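Local structure of phosphoribosylformylglycinamidine synthase 2 (Thermus thermophilus, 3VIU) at residues R125-E131 against F163-R168; V232-L237 against S304-M308; L278-H283 against V334-E340; R593-E599 against A657-V661. The protein is a PurM-like protein of the AIR synthase-related family, carrying two N-terminal-type and two C-terminal-type family domains in one chain that holds adenosine-5'-diphosphate and magnesium. One frame throughout, in Å; residues are numbered along the deposited sequence.

Contact 1 (R125-E131 against F163-R168)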
# COMPACT_ATOMS: atom_id res chain seq x y z
N ARG A 125 -3.44 -9.72 4.72
CA ARG A 125 -3.46 -10.21 6.10
C ARG A 125 -4.62 -11.17 6.29
O ARG A 125 -5.77 -10.80 6.10
CB ARG A 125 -3.59 -9.03 7.07
CG ARG A 125 -2.45 -8.02 6.99
CD ARG A 125 -1.14 -8.64 7.44
NE ARG A 125 -0.07 -7.66 7.50
CZ ARG A 125 0.71 -7.32 6.48
NH1 ARG A 125 1.65 -6.41 6.65
NH2 ARG A 125 0.57 -7.90 5.29
N PHE A 126 -4.31 -12.41 6.67
CA PHE A 126 -5.31 -13.45 6.92
C PHE A 126 -4.94 -14.15 8.23
O PHE A 126 -3.84 -13.95 8.76
CB PHE A 126 -5.30 -14.48 5.80
CG PHE A 126 -5.56 -13.91 4.44
CD1 PHE A 126 -6.77 -13.30 4.15
CD2 PHE A 126 -4.60 -14.01 3.44
CE1 PHE A 126 -7.02 -12.78 2.87
CE2 PHE A 126 -4.84 -13.50 2.17
CZ PHE A 126 -6.05 -12.88 1.88
N GLY A 127 -5.85 -14.97 8.74
CA GLY A 127 -5.59 -15.71 9.97
C GLY A 127 -4.52 -16.75 9.71
O GLY A 127 -3.96 -16.76 8.61
N PRO A 128 -4.21 -17.64 10.67
CA PRO A 128 -3.19 -18.69 10.53
C PRO A 128 -3.43 -19.53 9.28
O PRO A 128 -4.55 -19.93 9.00
CB PRO A 128 -3.34 -19.48 11.82
CG PRO A 128 -3.79 -18.46 12.79
CD PRO A 128 -4.84 -17.71 12.00
N PRO A 129 -2.35 -19.84 8.53
CA PRO A 129 -2.38 -20.62 7.29
C PRO A 129 -2.84 -22.07 7.36
O PRO A 129 -2.99 -22.71 6.32
CB PRO A 129 -0.95 -20.51 6.79
CG PRO A 129 -0.18 -20.58 8.06
CD PRO A 129 -0.96 -19.64 8.98
N GLU A 130 -3.05 -22.60 8.56
CA GLU A 130 -3.49 -23.99 8.70
C GLU A 130 -5.01 -24.07 8.71
O GLU A 130 -5.59 -25.13 8.45
CB GLU A 130 -2.95 -24.62 9.99
CG GLU A 130 -3.55 -24.02 11.26
CD GLU A 130 -2.74 -22.84 11.80
OE1 GLU A 130 -2.21 -22.06 10.98
OE2 GLU A 130 -2.65 -22.70 13.04
N GLU A 131 -5.65 -22.95 9.03
CA GLU A 131 -7.11 -22.87 9.09
C GLU A 131 -7.76 -22.79 7.72
O GLU A 131 -7.34 -22.01 6.86
CB GLU A 131 -7.50 -21.67 9.94
CG GLU A 131 -7.11 -21.86 11.37
CD GLU A 131 -7.17 -20.59 12.17
OE1 GLU A 131 -8.04 -19.75 11.86
OE2 GLU A 131 -6.37 -20.44 13.12
N PHE A 163 0.31 -14.07 7.82
CA PHE A 163 -0.78 -14.80 8.45
C PHE A 163 -0.72 -14.55 9.95
O PHE A 163 0.35 -14.66 10.56
CB PHE A 163 -0.66 -16.30 8.15
CG PHE A 163 -0.73 -16.64 6.68
CD1 PHE A 163 0.42 -16.62 5.90
CD2 PHE A 163 -1.94 -16.99 6.09
CE1 PHE A 163 0.37 -16.95 4.54
CE2 PHE A 163 -2.00 -17.32 4.73
CZ PHE A 163 -0.84 -17.30 3.96
N HIS A 164 -1.86 -14.22 10.54
CA HIS A 164 -1.88 -13.91 11.97
C HIS A 164 -3.26 -14.09 12.62
O HIS A 164 -4.30 -13.84 12.02
CB HIS A 164 -1.36 -12.48 12.17
CG HIS A 164 -1.11 -12.10 13.60
ND1 HIS A 164 -2.12 -11.78 14.48
CD2 HIS A 164 0.05 -11.95 14.28
CE1 HIS A 164 -1.60 -11.45 15.65
NE2 HIS A 164 -0.29 -11.54 15.55
N GLU A 165 -3.21 -14.51 13.88
CA GLU A 165 -4.36 -14.75 14.73
C GLU A 165 -5.34 -13.58 14.78
O GLU A 165 -6.55 -13.77 14.73
CB GLU A 165 -3.85 -15.11 16.14
CG GLU A 165 -4.80 -14.87 17.31
CD GLU A 165 -4.81 -13.44 17.81
OE1 GLU A 165 -3.72 -12.88 18.07
OE2 GLU A 165 -5.92 -12.88 17.98
N GLY A 166 -4.80 -12.37 14.87
CA GLY A 166 -5.65 -11.19 14.95
C GLY A 166 -6.46 -10.85 13.72
O GLY A 166 -7.30 -9.94 13.75
N TYR A 167 -6.24 -11.57 12.63
CA TYR A 167 -6.96 -11.29 11.39
C TYR A 167 -7.98 -12.36 11.05
O TYR A 167 -8.62 -12.30 10.00
CB TYR A 167 -5.96 -11.17 10.23
CG TYR A 167 -4.96 -10.04 10.36
CD1 TYR A 167 -5.35 -8.70 10.30
CD2 TYR A 167 -3.59 -10.31 10.49
CE1 TYR A 167 -4.41 -7.66 10.37
CE2 TYR A 167 -2.65 -9.29 10.56
CZ TYR A 167 -3.06 -7.97 10.50
OH TYR A 167 -2.11 -6.97 10.55
N ARG A 168 -8.14 -13.34 11.94
CA ARG A 168 -9.10 -14.42 11.72
C ARG A 168 -10.48 -13.88 11.31
O ARG A 168 -11.03 -14.29 10.29
CB ARG A 168 -9.24 -15.28 12.98
CG ARG A 168 -10.00 -16.59 12.77
CD ARG A 168 -10.45 -17.19 14.10
NE ARG A 168 -9.41 -17.13 15.13
CZ ARG A 168 -8.28 -17.82 15.09
NH1 ARG A 168 -7.38 -17.70 16.05
NH2 ARG A 168 -8.05 -18.64 14.08
O HOH W 1 -8.65 -14.63 7.97
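The ring of Y167 lies against the aliphatic stem of R125: R125 CB stands 3.4 Å from the Y167 ring centroid, almost on the ring normal, a CH-pi contact over one face. R125 and Y167 run side by side in the same direction. With CG of R125 beside the backbone N, the bend at chi2 (-66°) turns CD along the tyrosine, where CG and CD both come near OH, and the guanidinium plane stands steep to the ring, at 79°. The F163 ring is served differently. P129 covers one face, its CB 3.8 Å from the F163 centroid but displaced toward the rim, while G127 O meets the edge in plane, 3.2 Å from F163 CD2. A rigid apolar proline suits the pi face, and a carbonyl oxygen suits the slightly positive ring hydrogens.

Between these rings the main chains pair. F126 and F163 form a parallel beta bridge, in which H164 N donates to F126 O at 2.7 Å. Just beyond it, G127 CA sits 3.1 Å from H164 O in a CA-H...O contact. Glycine suits this place because R168 CA and the P128 ring crowd the position a side chain would take. Water 1 links G127 N to Y167 O. At the far end E131 forms a salt bridge with R168, though the placing of R168 NH2 is doubtful.

The polar ends of R125 and Y167 reach D160 and T538. F126 and F163 share one face of the sheet, where helix 132-152 covers both with L138. The contact thus extends the pairing of strands 116-126 and 156-163, joined through that helix in a beta-alpha-beta crossover.

Contact 2 (V232-L237 against S304-M308)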
# COMPACT_ATOMS: atom_id res chain seq x y z
N VAL A 232 -18.79 -7.50 -9.12
CA VAL A 232 -17.90 -8.02 -10.16
C VAL A 232 -17.34 -6.89 -11.02
O VAL A 232 -18.04 -5.93 -11.33
CB VAL A 232 -18.64 -9.01 -11.09
CG1 VAL A 232 -17.72 -9.43 -12.23
CG2 VAL A 232 -19.11 -10.22 -10.30
N GLY A 233 -16.07 -7.01 -11.41
CA GLY A 233 -15.47 -5.98 -12.23
C GLY A 233 -15.14 -6.51 -13.61
O GLY A 233 -14.88 -7.70 -13.77
N ASP A 234 -15.14 -5.63 -14.61
CA ASP A 234 -14.83 -6.02 -15.98
C ASP A 234 -13.53 -5.36 -16.42
O ASP A 234 -13.53 -4.22 -16.89
CB ASP A 234 -15.97 -5.61 -16.92
CG ASP A 234 -15.69 -5.95 -18.37
OD1 ASP A 234 -16.55 -5.67 -19.22
OD2 ASP A 234 -14.60 -6.49 -18.67
N PRO A 235 -12.40 -6.07 -16.29
CA PRO A 235 -11.07 -5.58 -16.66
C PRO A 235 -10.88 -5.35 -18.15
O PRO A 235 -10.11 -4.49 -18.58
CB PRO A 235 -10.15 -6.67 -16.13
CG PRO A 235 -10.98 -7.91 -16.34
CD PRO A 235 -12.34 -7.47 -15.83
N PHE A 236 -11.60 -6.13 -18.95
CA PHE A 236 -11.52 -5.99 -20.39
C PHE A 236 -11.99 -4.60 -20.79
O PHE A 236 -11.37 -3.95 -21.63
CB PHE A 236 -12.35 -7.10 -21.04
CG PHE A 236 -11.85 -8.47 -20.69
CD1 PHE A 236 -10.67 -8.96 -21.25
CD2 PHE A 236 -12.50 -9.24 -19.73
CE1 PHE A 236 -10.15 -10.18 -20.86
CE2 PHE A 236 -11.98 -10.47 -19.33
CZ PHE A 236 -10.81 -10.94 -19.89
N LEU A 237 -13.08 -4.15 -20.17
CA LEU A 237 -13.61 -2.82 -20.43
C LEU A 237 -12.69 -1.82 -19.74
O LEU A 237 -12.55 -0.67 -20.16
CB LEU A 237 -15.02 -2.70 -19.86
CG LEU A 237 -15.63 -1.29 -19.81
CD1 LEU A 237 -15.65 -0.68 -21.20
CD2 LEU A 237 -17.03 -1.37 -19.22
N SER A 304 -21.27 1.02 -9.41
CA SER A 304 -20.93 0.13 -10.52
C SER A 304 -19.49 0.40 -10.94
O SER A 304 -19.05 1.54 -10.95
CB SER A 304 -21.88 0.35 -11.70
OG SER A 304 -23.20 0.01 -11.33
N GLN A 305 -18.77 -0.67 -11.28
CA GLN A 305 -17.37 -0.58 -11.67
C GLN A 305 -17.12 0.06 -13.04
O GLN A 305 -18.05 0.25 -13.83
CB GLN A 305 -16.73 -1.97 -11.66
CG GLN A 305 -16.82 -2.70 -10.34
CD GLN A 305 -16.06 -1.99 -9.23
OE1 GLN A 305 -14.88 -1.70 -9.36
NE2 GLN A 305 -16.75 -1.73 -8.13
N GLU A 306 -15.85 0.34 -13.29
CA GLU A 306 -15.36 0.96 -14.52
C GLU A 306 -16.18 2.13 -15.07
O GLU A 306 -16.57 2.15 -16.24
CB GLU A 306 -15.16 -0.08 -15.64
CG GLU A 306 -15.89 -1.38 -15.46
CD GLU A 306 -15.17 -2.37 -14.55
OE1 GLU A 306 -15.81 -3.36 -14.17
OE2 GLU A 306 -13.97 -2.16 -14.23
N ARG A 307 -16.42 3.12 -14.21
CA ARG A 307 -17.14 4.33 -14.61
C ARG A 307 -16.18 5.50 -14.40
O ARG A 307 -15.41 5.51 -13.44
CB ARG A 307 -18.41 4.51 -13.78
CG ARG A 307 -19.56 3.61 -14.22
CD ARG A 307 -20.80 3.95 -13.43
NE ARG A 307 -20.56 3.83 -12.00
CZ ARG A 307 -21.38 4.29 -11.06
NH1 ARG A 307 -22.51 4.91 -11.40
NH2 ARG A 307 -21.07 4.14 -9.78
N MSE A 308 -16.24 6.47 -15.30
CA MSE A 308 -15.33 7.61 -15.24
C MSE A 308 -16.00 8.94 -15.58
O MSE A 308 -16.83 9.03 -16.48
CB MSE A 308 -14.18 7.35 -16.23
CG MSE A 308 -12.89 8.10 -15.93
SE MSE A 308 -11.90 7.26 -14.47
CE MSE A 308 -10.66 6.19 -15.51
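The main chains of G233-D234 and Q305-E306 come to 5.8 Å (G233 CA to Q305 CA) without forming a beta bridge, and a side chain makes the polar link where the start of helix 235-250 meets the lead-in to strand 307-312 in a PurM-type C-terminal domain. That side chain is E306, whose OE1 accepts from D234 N along an almost straight line (174°). The modelled separation of E306 OE1 and D234 N, 2.4 Å, is very short and its exact value deserves caution. E306 itself adopts a left-handed backbone conformation, and a bend at chi2 (-83°) points its carboxylate at the N-H of D234. Its other oxygen, OE2, is bonded to the hydroxyl of Y148, so both carboxylate oxygens have partners.

D234 is the N-cap of the helix. Its OD2 accepts from L237 N at 3.2 Å, approached from well above the carboxylate plane, and an acidic side chain suits this place because it takes up an amide that the first helical turn would leave without a partner. Q305 uses its two parts separately: OE1 turns to R108, while the methylene CG rests 3.6 Å from V232 O. On the strand side, R307 NE donates to S304 O at 2.9 Å, closing the bend before the strand. Beside these polar groups an apolar branch fills in, L237 CD2 packing 3.9 Å from the methylene CG of E306.

Contact 3 (L278-H283 against V334-E340)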
# COMPACT_ATOMS: atom_id res chain seq x y z
N LEU A 278 -17.20 25.55 -7.01
CA LEU A 278 -18.48 25.82 -7.65
C LEU A 278 -19.38 24.61 -7.48
O LEU A 278 -19.05 23.69 -6.73
CB LEU A 278 -18.28 26.16 -9.14
CG LEU A 278 -17.31 25.28 -9.93
CD1 LEU A 278 -17.87 23.87 -9.98
CD2 LEU A 278 -17.09 25.86 -11.33
N GLY A 279 -20.52 24.60 -8.17
CA GLY A 279 -21.43 23.49 -8.06
C GLY A 279 -21.63 22.73 -9.35
O GLY A 279 -21.13 23.11 -10.40
N VAL A 280 -22.38 21.63 -9.26
CA VAL A 280 -22.64 20.82 -10.44
C VAL A 280 -24.11 20.41 -10.53
O VAL A 280 -24.73 20.01 -9.55
CB VAL A 280 -21.75 19.56 -10.43
CG1 VAL A 280 -21.80 18.91 -9.07
CG2 VAL A 280 -22.22 18.57 -11.50
N GLU A 281 -24.66 20.52 -11.73
CA GLU A 281 -26.04 20.14 -11.99
C GLU A 281 -25.98 18.79 -12.70
O GLU A 281 -25.40 18.68 -13.78
CB GLU A 281 -26.72 21.18 -12.89
CG GLU A 281 -28.21 20.92 -13.17
CD GLU A 281 -28.84 21.99 -14.07
OE1 GLU A 281 -28.82 21.84 -15.32
OE2 GLU A 281 -29.35 22.99 -13.52
N LEU A 282 -26.57 17.77 -12.10
CA LEU A 282 -26.57 16.43 -12.69
C LEU A 282 -27.93 16.09 -13.30
O LEU A 282 -28.97 16.22 -12.65
CB LEU A 282 -26.19 15.38 -11.64
CG LEU A 282 -26.27 13.89 -12.00
CD1 LEU A 282 -25.45 13.58 -13.25
CD2 LEU A 282 -25.77 13.06 -10.82
N HIS A 283 -27.92 15.68 -14.56
CA HIS A 283 -29.14 15.30 -15.26
C HIS A 283 -29.15 13.78 -15.28
O HIS A 283 -28.59 13.16 -16.18
CB HIS A 283 -29.11 15.85 -16.68
CG HIS A 283 -29.11 17.34 -16.76
ND1 HIS A 283 -30.27 18.09 -16.78
CD2 HIS A 283 -28.09 18.24 -16.82
CE1 HIS A 283 -29.97 19.37 -16.85
NE2 HIS A 283 -28.65 19.49 -16.88
N VAL A 334 -23.25 14.42 -19.12
CA VAL A 334 -24.23 14.02 -18.11
C VAL A 334 -24.55 15.12 -17.09
O VAL A 334 -25.57 15.06 -16.39
CB VAL A 334 -23.70 12.73 -17.39
CG1 VAL A 334 -23.41 13.01 -15.93
CG2 VAL A 334 -24.68 11.60 -17.57
N ALA A 335 -23.68 16.13 -17.01
CA ALA A 335 -23.86 17.24 -16.07
C ALA A 335 -23.10 18.49 -16.53
O ALA A 335 -22.40 18.46 -17.53
CB ALA A 335 -23.40 16.83 -14.66
N ARG A 336 -23.25 19.58 -15.78
CA ARG A 336 -22.57 20.82 -16.12
C ARG A 336 -22.26 21.59 -14.84
O ARG A 336 -22.90 21.38 -13.81
CB ARG A 336 -23.46 21.69 -17.01
CG ARG A 336 -24.81 22.03 -16.38
CD ARG A 336 -25.65 22.91 -17.28
NE ARG A 336 -25.62 24.31 -16.87
CZ ARG A 336 -26.47 24.85 -16.00
NH1 ARG A 336 -27.43 24.12 -15.46
NH2 ARG A 336 -26.34 26.13 -15.68
N THR A 337 -21.27 22.47 -14.90
CA THR A 337 -20.91 23.26 -13.73
C THR A 337 -21.78 24.51 -13.67
O THR A 337 -22.15 25.07 -14.69
CB THR A 337 -19.42 23.69 -13.75
OG1 THR A 337 -19.13 24.36 -14.99
CG2 THR A 337 -18.52 22.47 -13.60
N ILE A 338 -22.09 24.93 -12.45
CA ILE A 338 -22.89 26.13 -12.20
C ILE A 338 -22.17 26.94 -11.13
O ILE A 338 -21.37 26.39 -10.38
CB ILE A 338 -24.32 25.77 -11.72
CG1 ILE A 338 -24.25 24.90 -10.46
CG2 ILE A 338 -25.08 25.03 -12.81
CD1 ILE A 338 -25.62 24.54 -9.91
N PRO A 339 -22.43 28.25 -11.05
CA PRO A 339 -21.78 29.10 -10.04
C PRO A 339 -22.26 28.88 -8.60
O PRO A 339 -21.51 29.09 -7.65
CB PRO A 339 -22.08 30.51 -10.55
CG PRO A 339 -23.42 30.35 -11.19
CD PRO A 339 -23.26 29.05 -11.96
N GLU A 340 -23.50 28.45 -8.44
CA GLU A 340 -24.04 28.19 -7.11
C GLU A 340 -23.37 26.93 -6.55
O GLU A 340 -23.47 25.86 -7.13
CB GLU A 340 -25.55 27.97 -7.16
CG GLU A 340 -26.29 28.97 -8.03
CD GLU A 340 -26.26 28.59 -9.49
OE1 GLU A 340 -25.16 28.42 -10.04
OE2 GLU A 340 -27.34 28.47 -10.09
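Backbone hydrogen bonds dominate the pairing of 279-283 with 334-338, two antiparallel strands whose directions differ by 152°. G279 with I338 and E281 with R336 are hydrogen-bonded pairs: E281 N reaches R336 O at 2.9 Å, and I338 N meets G279 O from above the carbonyl plane. H283 N adds a bond to V334 O. G279, with no side chain, lets E340 O approach its CA to 3.3 Å.

Among charged groups, E281 OE1 forms a salt bridge with R336 NH1 at 2.7 Å, meeting the guanidinium at its edge although the two planes stand 67° apart. The extended E281 chain delivers the carboxylate there, and its OE2 binds R344. I338 CG2 lies over one guanidinium face.

Apolar contacts line the other side of the sheet. V280 CG2 reaches diagonally to A335 CB at 3.8 Å. Small A335 suits its close non-hydrogen-bonded pairing with L282, whose CD1 touches V334 CG1 at 3.4 Å. Just before strand 279-283, L278 CD1 meets T337 CG2.

L269 of helix 264-275 covers V280 and L282. Strand 279-283 is flanked by 331-338 and, in parallel, 342-347. Against strand 196-201, on the other edge of 331-338, V334 and A335 both face I197, a classic beta bulge.

Contact 4 (R593-E599 against A657-V661)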
# COMPACT_ATOMS: atom_id res chain seq x y z
N ARG A 593 13.96 -2.17 19.45
CA ARG A 593 14.09 -0.72 19.53
C ARG A 593 14.48 -0.24 18.13
O ARG A 593 15.11 -0.96 17.36
CB ARG A 593 15.19 -0.31 20.51
CG ARG A 593 14.91 -0.56 21.98
CD ARG A 593 15.92 0.23 22.81
NE ARG A 593 16.66 -0.59 23.77
CZ ARG A 593 17.46 -1.60 23.45
NH1 ARG A 593 17.64 -1.95 22.18
NH2 ARG A 593 18.10 -2.27 24.41
N LEU A 594 14.11 1.00 17.82
CA LEU A 594 14.42 1.57 16.52
C LEU A 594 15.02 2.96 16.70
O LEU A 594 14.36 3.89 17.18
CB LEU A 594 13.14 1.64 15.68
CG LEU A 594 13.16 2.37 14.34
CD1 LEU A 594 14.30 1.89 13.45
CD2 LEU A 594 11.82 2.13 13.65
N ASP A 595 16.29 3.08 16.32
CA ASP A 595 17.04 4.33 16.40
C ASP A 595 16.91 4.92 15.00
O ASP A 595 17.57 4.49 14.06
CB ASP A 595 18.52 4.03 16.70
CG ASP A 595 19.39 5.29 16.75
OD1 ASP A 595 19.12 6.25 16.00
OD2 ASP A 595 20.36 5.30 17.54
N LEU A 596 16.04 5.91 14.87
CA LEU A 596 15.81 6.54 13.59
C LEU A 596 17.06 7.22 13.05
O LEU A 596 17.24 7.31 11.84
CB LEU A 596 14.64 7.51 13.70
CG LEU A 596 13.33 6.72 13.80
CD1 LEU A 596 12.22 7.59 14.34
CD2 LEU A 596 12.99 6.16 12.41
N GLY A 597 17.93 7.69 13.94
CA GLY A 597 19.15 8.34 13.48
C GLY A 597 20.05 7.33 12.81
O GLY A 597 20.63 7.60 11.75
N ARG A 598 20.18 6.16 13.43
CA ARG A 598 21.01 5.11 12.86
C ARG A 598 20.39 4.66 11.54
O ARG A 598 21.09 4.52 10.53
CB ARG A 598 21.11 3.93 13.84
CG ARG A 598 21.78 2.69 13.26
CD ARG A 598 23.24 2.95 12.92
NE ARG A 598 24.06 3.12 14.12
CZ ARG A 598 24.29 2.16 15.02
NH1 ARG A 598 23.77 0.95 14.85
NH2 ARG A 598 25.03 2.42 16.09
N GLU A 599 19.08 4.44 11.55
CA GLU A 599 18.35 3.99 10.37
C GLU A 599 18.64 4.87 9.16
O GLU A 599 18.96 4.37 8.08
CB GLU A 599 16.84 3.97 10.63
CG GLU A 599 16.02 3.42 9.46
CD GLU A 599 16.30 1.95 9.17
OE1 GLU A 599 16.55 1.61 8.00
OE2 GLU A 599 16.25 1.13 10.11
N ALA A 657 16.38 -6.89 14.64
CA ALA A 657 16.80 -5.51 14.91
C ALA A 657 16.84 -4.76 13.60
O ALA A 657 17.35 -5.26 12.60
CB ALA A 657 18.19 -5.48 15.56
N PRO A 658 16.30 -3.53 13.58
CA PRO A 658 16.28 -2.72 12.36
C PRO A 658 17.63 -2.10 12.05
O PRO A 658 18.59 -2.28 12.77
CB PRO A 658 15.24 -1.66 12.69
CG PRO A 658 15.58 -1.37 14.12
CD PRO A 658 15.72 -2.77 14.71
N SER A 659 17.68 -1.37 10.94
CA SER A 659 18.90 -0.68 10.54
C SER A 659 20.11 -1.57 10.28
O SER A 659 21.25 -1.12 10.39
CB SER A 659 19.24 0.37 11.61
OG SER A 659 18.11 1.17 11.94
N ARG A 660 19.87 -2.83 9.93
CA ARG A 660 20.96 -3.77 9.64
C ARG A 660 20.93 -4.20 8.17
O ARG A 660 19.90 -4.66 7.67
CB ARG A 660 20.87 -4.98 10.56
CG ARG A 660 20.87 -4.61 12.05
CD ARG A 660 21.12 -5.82 12.93
NE ARG A 660 20.02 -6.79 12.87
CZ ARG A 660 20.09 -8.02 13.35
NH1 ARG A 660 21.21 -8.45 13.92
NH2 ARG A 660 19.04 -8.83 13.26
N VAL A 661 22.07 -4.06 7.49
CA VAL A 661 22.18 -4.41 6.07
C VAL A 661 23.42 -5.23 5.70
O VAL A 661 24.54 -4.93 6.13
CB VAL A 661 22.20 -3.13 5.19
CG1 VAL A 661 22.38 -3.50 3.72
CG2 VAL A 661 20.91 -2.35 5.38
O HOH W 2 17.73 1.27 14.70
O HOH W 3 22.76 -0.65 12.58
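S659 donates from OG to E599 OE2, with 2.6 Å between S659 OG and E599 OE2, a short direct link between the two segments. The serine approaches from above the carboxylate plane, 55° out of it. OE2 also takes a salt bridge from R471 of helix 458-475. Two torsions bring serine and glutamate together: E599 leaves its helix with CG anti to the backbone N and then bends at chi2 (65°), while S659 OG sits beside its own backbone N (chi1 -49°). The same OG accepts from water 2, which in turn accepts from D595 N at 2.8 Å; a small hydroxyl suits a place where one atom must both give and receive. Next to this, P658 CG packs on L594 CD1 at 3.6 Å, and P658 CD rests 3.3 Å from R593 O. R598 lays its CG against S659 CB at 3.8 Å.

A second shell holds these groups in place. R598, curled at chi2 and chi3, donates from NH1 to water 3, which donates a hydrogen bond to S659 O at 2.7 Å. D595 is the helix N-cap, its OD1 accepting from R598 N at 2.8 Å, and so anchors the turn that bears R598 and E599. R660 NE reaches back to A657 O across the loop, where S659 takes a left-handed backbone conformation. Farther out, a bound magnesium ion lies about 10 Å from the E599 side chain.

The arrangement is a capped helix start, that of 596-611, docked on the loop entering strand 661-665, within a PurM-type C-terminal domain.

From the N terminus, contact 1 comes first: it closes the excursion through helix 132-152 and strand 156-163, inside the first N-terminal-type domain. Contacts 2 and 3 follow within the first C-terminal-type domain, and their segments alternate along the chain (232-237, 278-283, 304-308, 334-340), so the loops cross. Contact 2 ties a helix start to strand 307-312 and contact 3 pairs two strands of that same sheet, the nearest atoms of the two contacts being about 8 Å apart. Contact 4 closes a separate loop in the second C-terminal-type domain, whose sheet has the same strand order. It lies opposite contacts 2 and 3 about the chain's centre.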